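Local atomic coordinates of putative short-chain dehydrogenase/reductase (Burkholderia xenovorans, PDB entry 5JY1), a protein that binds NAD and, as a short-chain dehydrogenase/reductase family member, probably acts as an oxidoreductase, perhaps a 3-oxoacyl-[acyl-carrier-protein] reductase. Residues E117-T122 with H161-T166. Residues are numbered along the deposited sequence; the frame is centred on the assembly and turned at random.
With NAD (nicotinamide-adenine-dinucleotide), chain E; ACT (acetate ion), chain H.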
loop_
_atom_site.group_PDB
_atom_site.type_symbol
_atom_site.label_atom_id
_atom_site.label_comp_id
_atom_site.label_asym_id
_atom_site.label_seq_id
_atom_site.Cartn_x
_atom_site.Cartn_y
_atom_site.Cartn_z
ATOM N N GLU A 117 -1.526 10.170 -25.111
ATOM C CA GLU A 117 -2.832 10.791 -25.292
ATOM C C GLU A 117 -3.910 9.747 -25.571
ATOM O O GLU A 117 -5.008 9.804 -25.002
ATOM C CB GLU A 117 -2.761 11.810 -26.431
ATOM C CG GLU A 117 -4.056 12.579 -26.653
ATOM C CD GLU A 117 -3.916 13.661 -27.713
ATOM O OE1 GLU A 117 -2.819 13.790 -28.301
ATOM O OE2 GLU A 117 -4.906 14.382 -27.954
ATOM N N GLN A 118 -3.613 8.784 -26.448
ATOM C CA GLN A 118 -4.600 7.767 -26.791
ATOM C C GLN A 118 -4.946 6.905 -25.584
ATOM O O GLN A 118 -6.117 6.568 -25.363
ATOM C CB GLN A 118 -4.075 6.898 -27.931
ATOM C CG GLN A 118 -5.042 5.836 -28.404
ATOM C CD GLN A 118 -4.398 4.874 -29.374
ATOM O OE1 GLN A 118 -4.390 3.663 -29.152
ATOM N NE2 GLN A 118 -3.842 5.408 -30.457
ATOM N N THR A 119 -3.937 6.536 -24.791
ATOM C CA THR A 119 -4.190 5.705 -23.621
ATOM C C THR A 119 -4.933 6.481 -22.538
ATOM O O THR A 119 -5.844 5.942 -21.902
ATOM C CB THR A 119 -2.874 5.139 -23.088
ATOM O OG1 THR A 119 -2.296 4.285 -24.085
ATOM C CG2 THR A 119 -3.120 4.325 -21.848
ATOM N N LEU A 120 -4.580 7.752 -22.325
ATOM C CA LEU A 120 -5.348 8.576 -21.394
ATOM C C LEU A 120 -6.803 8.704 -21.841
ATOM O O LEU A 120 -7.719 8.668 -21.010
ATOM C CB LEU A 120 -4.706 9.961 -21.255
ATOM C CG LEU A 120 -3.402 10.037 -20.455
ATOM C CD1 LEU A 120 -2.801 11.418 -20.615
ATOM C CD2 LEU A 120 -3.617 9.719 -18.969
ATOM N N THR A 121 -7.042 8.820 -23.153
ATOM C CA THR A 121 -8.415 8.946 -23.641
ATOM C C THR A 121 -9.206 7.659 -23.426
ATOM O O THR A 121 -10.313 7.689 -22.875
ATOM C CB THR A 121 -8.429 9.328 -25.122
ATOM O OG1 THR A 121 -7.738 10.571 -25.316
ATOM C CG2 THR A 121 -9.872 9.461 -25.626
ATOM N N THR A 122 -8.657 6.514 -23.856
ATOM C CA THR A 122 -9.448 5.283 -23.852
ATOM C C THR A 122 -9.603 4.700 -22.456
ATOM O O THR A 122 -10.588 4.004 -22.183
ATOM C CB THR A 122 -8.840 4.226 -24.782
ATOM O OG1 THR A 122 -7.542 3.845 -24.304
ATOM C CG2 THR A 122 -8.724 4.750 -26.200
ATOM N N HIS A 161 5.055 -0.611 -20.983
ATOM C CA HIS A 161 3.667 -0.212 -20.785
ATOM C C HIS A 161 3.550 1.136 -20.082
ATOM O O HIS A 161 2.548 1.401 -19.417
ATOM C CB HIS A 161 2.910 -1.275 -19.984
ATOM C CG HIS A 161 2.797 -2.595 -20.676
ATOM N ND1 HIS A 161 2.329 -3.724 -20.038
ATOM C CD2 HIS A 161 3.067 -2.966 -21.949
ATOM C CE1 HIS A 161 2.327 -4.738 -20.887
ATOM N NE2 HIS A 161 2.770 -4.305 -22.054
ATOM N N GLY A 162 4.563 2.003 -20.229
ATOM C CA GLY A 162 4.615 3.222 -19.425
ATOM C C GLY A 162 3.366 4.084 -19.522
ATOM O O GLY A 162 2.896 4.626 -18.518
ATOM N N ASP A 163 2.808 4.222 -20.730
ATOM C CA ASP A 163 1.602 5.033 -20.892
ATOM C C ASP A 163 0.401 4.377 -20.220
ATOM O O ASP A 163 -0.380 5.037 -19.527
ATOM C CB ASP A 163 1.331 5.291 -22.385
ATOM C CG ASP A 163 1.301 4.012 -23.228
ATOM O OD1 ASP A 163 1.933 3.002 -22.861
ATOM O OD2 ASP A 163 0.640 4.016 -24.285
ATOM N N TYR A 164 0.235 3.072 -20.434
ATOM C CA TYR A 164 -0.813 2.305 -19.777
ATOM C C TYR A 164 -0.708 2.407 -18.257
ATOM O O TYR A 164 -1.704 2.666 -17.565
ATOM C CB TYR A 164 -0.692 0.861 -20.255
ATOM C CG TYR A 164 -1.631 -0.143 -19.662
ATOM C CD1 TYR A 164 -2.913 -0.298 -20.162
ATOM C CD2 TYR A 164 -1.214 -0.984 -18.639
ATOM C CE1 TYR A 164 -3.772 -1.239 -19.637
ATOM C CE2 TYR A 164 -2.063 -1.932 -18.110
ATOM C CZ TYR A 164 -3.338 -2.053 -18.614
ATOM O OH TYR A 164 -4.195 -2.994 -18.097
ATOM N N ASN A 165 0.507 2.232 -17.724
ATOM C CA ASN A 165 0.711 2.278 -16.276
ATOM C C ASN A 165 0.319 3.631 -15.704
ATOM O O ASN A 165 -0.255 3.713 -14.612
ATOM C CB ASN A 165 2.176 1.984 -15.926
ATOM C CG ASN A 165 2.659 0.644 -16.437
ATOM O OD1 ASN A 165 1.866 -0.266 -16.721
ATOM N ND2 ASN A 165 3.979 0.506 -16.557
ATOM N N THR A 166 0.637 4.706 -16.429
ATOM C CA THR A 166 0.287 6.053 -15.996
ATOM C C THR A 166 -1.224 6.256 -15.987
ATOM O O THR A 166 -1.793 6.728 -14.996
ATOM C CB THR A 166 0.969 7.058 -16.919
ATOM O OG1 THR A 166 2.390 6.910 -16.786
ATOM C CG2 THR A 166 0.565 8.487 -16.575
HETATM P PA NAD E . -9.670 -6.978 -24.618
HETATM O O1A NAD E . -8.645 -6.383 -25.535
HETATM O O2A NAD E . -9.773 -8.492 -24.723
HETATM O O5B NAD E . -11.172 -6.296 -24.877
HETATM C C5B NAD E . -11.203 -4.921 -25.036
HETATM C C4B NAD E . -12.672 -4.511 -25.460
HETATM O O4B NAD E . -12.741 -3.223 -25.494
HETATM C C3B NAD E . -12.915 -5.004 -26.929
HETATM O O3B NAD E . -14.152 -5.643 -27.019
HETATM C C2B NAD E . -12.881 -3.722 -27.726
HETATM O O2B NAD E . -13.628 -3.871 -29.029
HETATM C C1B NAD E . -13.450 -2.869 -26.895
HETATM N N9A NAD E . -13.129 -1.498 -27.245
HETATM C C8A NAD E . -11.954 -1.057 -27.701
HETATM N N7A NAD E . -12.060 0.240 -27.908
HETATM C C5A NAD E . -13.301 0.607 -27.581
HETATM C C6A NAD E . -13.926 1.855 -27.623
HETATM N N6A NAD E . -13.534 3.207 -27.996
HETATM N N1A NAD E . -15.184 1.969 -27.242
HETATM C C2A NAD E . -15.869 0.858 -26.809
HETATM N N3A NAD E . -15.275 -0.359 -26.773
HETATM C C4A NAD E . -13.965 -0.466 -27.165
HETATM O O3 NAD E . -9.279 -6.535 -23.076
HETATM P PN NAD E . -9.161 -7.467 -21.742
HETATM O O1N NAD E . -7.858 -8.250 -21.799
HETATM O O2N NAD E . -10.338 -8.444 -21.564
HETATM O O5D NAD E . -9.057 -6.423 -20.461
HETATM C C5D NAD E . -10.236 -5.747 -20.028
HETATM C C4D NAD E . -9.887 -4.760 -18.865
HETATM O O4D NAD E . -9.133 -5.369 -17.952
HETATM C C3D NAD E . -9.034 -3.618 -19.427
HETATM O O3D NAD E . -9.318 -2.453 -18.812
HETATM C C2D NAD E . -7.591 -4.065 -19.091
HETATM O O2D NAD E . -6.730 -2.852 -19.115
HETATM C C1D NAD E . -7.713 -4.610 -17.899
HETATM N N1N NAD E . -6.679 -5.593 -17.618
HETATM C C2N NAD E . -6.734 -6.839 -18.159
HETATM C C3N NAD E . -5.738 -7.782 -17.891
HETATM C C7N NAD E . -5.787 -9.168 -18.490
HETATM O O7N NAD E . -5.020 -10.038 -18.107
HETATM N N7N NAD E . -6.720 -9.471 -19.504
HETATM C C4N NAD E . -4.692 -7.441 -17.072
HETATM C C5N NAD E . -4.635 -6.207 -16.528
HETATM C C6N NAD E . -5.642 -5.268 -16.798
HETATM C C ACT H . -4.163 -5.568 -20.488
HETATM O O ACT H . -3.036 -5.957 -20.121
HETATM O OXT ACT H . -4.529 -4.463 -20.034
HETATM C CH3 ACT H . -5.021 -6.378 -21.415
#
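Thr119, on helix 113-141, meets the first turns of helix 162-182 with both branches of its side chain. Its hydroxyl OG1 lies 3.0 Å from OD2 of Asp163, the two side chains crossing at about a right angle; the hydroxyl also hydrogen-bonds to the carbonyl oxygen of Met115, one turn back, and which of the two acceptors takes its single proton is not settled. The methyl branch, CG2, sits anti to the backbone N and packs against the backbone of the other helix, 3.7 Å from CA of Tyr164. Here the CA atoms of Thr119 and Tyr164 are 6.1 Å apart.

The Asp163 carboxylate has further partners: OD2 is hydrogen-bonded to the hydroxyl of Thr103, and OD1 forms a salt bridge with Lys111, which would be expected to stabilise its negative charge. These firm polar links tie the start of helix 162-182 to the chain leading into helix 113-141, whereas the bond from Thr119, on that helix itself, is only possible.

Tyr164 starts away from helix 113-141, and with CG anti to the backbone N (chi1 177°) its ring extends to the cofactor. Its OH is 2.7 Å from the ribose hydroxyl O2D of NAD, which lies at the ring edge, and a very short 2.5 Å from OXT of a bound acetate. Lys168, one turn on, is also hydrogen-bonded to NAD. Tyr164 and Lys168 form the YxxxK motif of the short-chain dehydrogenase/reductase active site, set on a Rossmann fold.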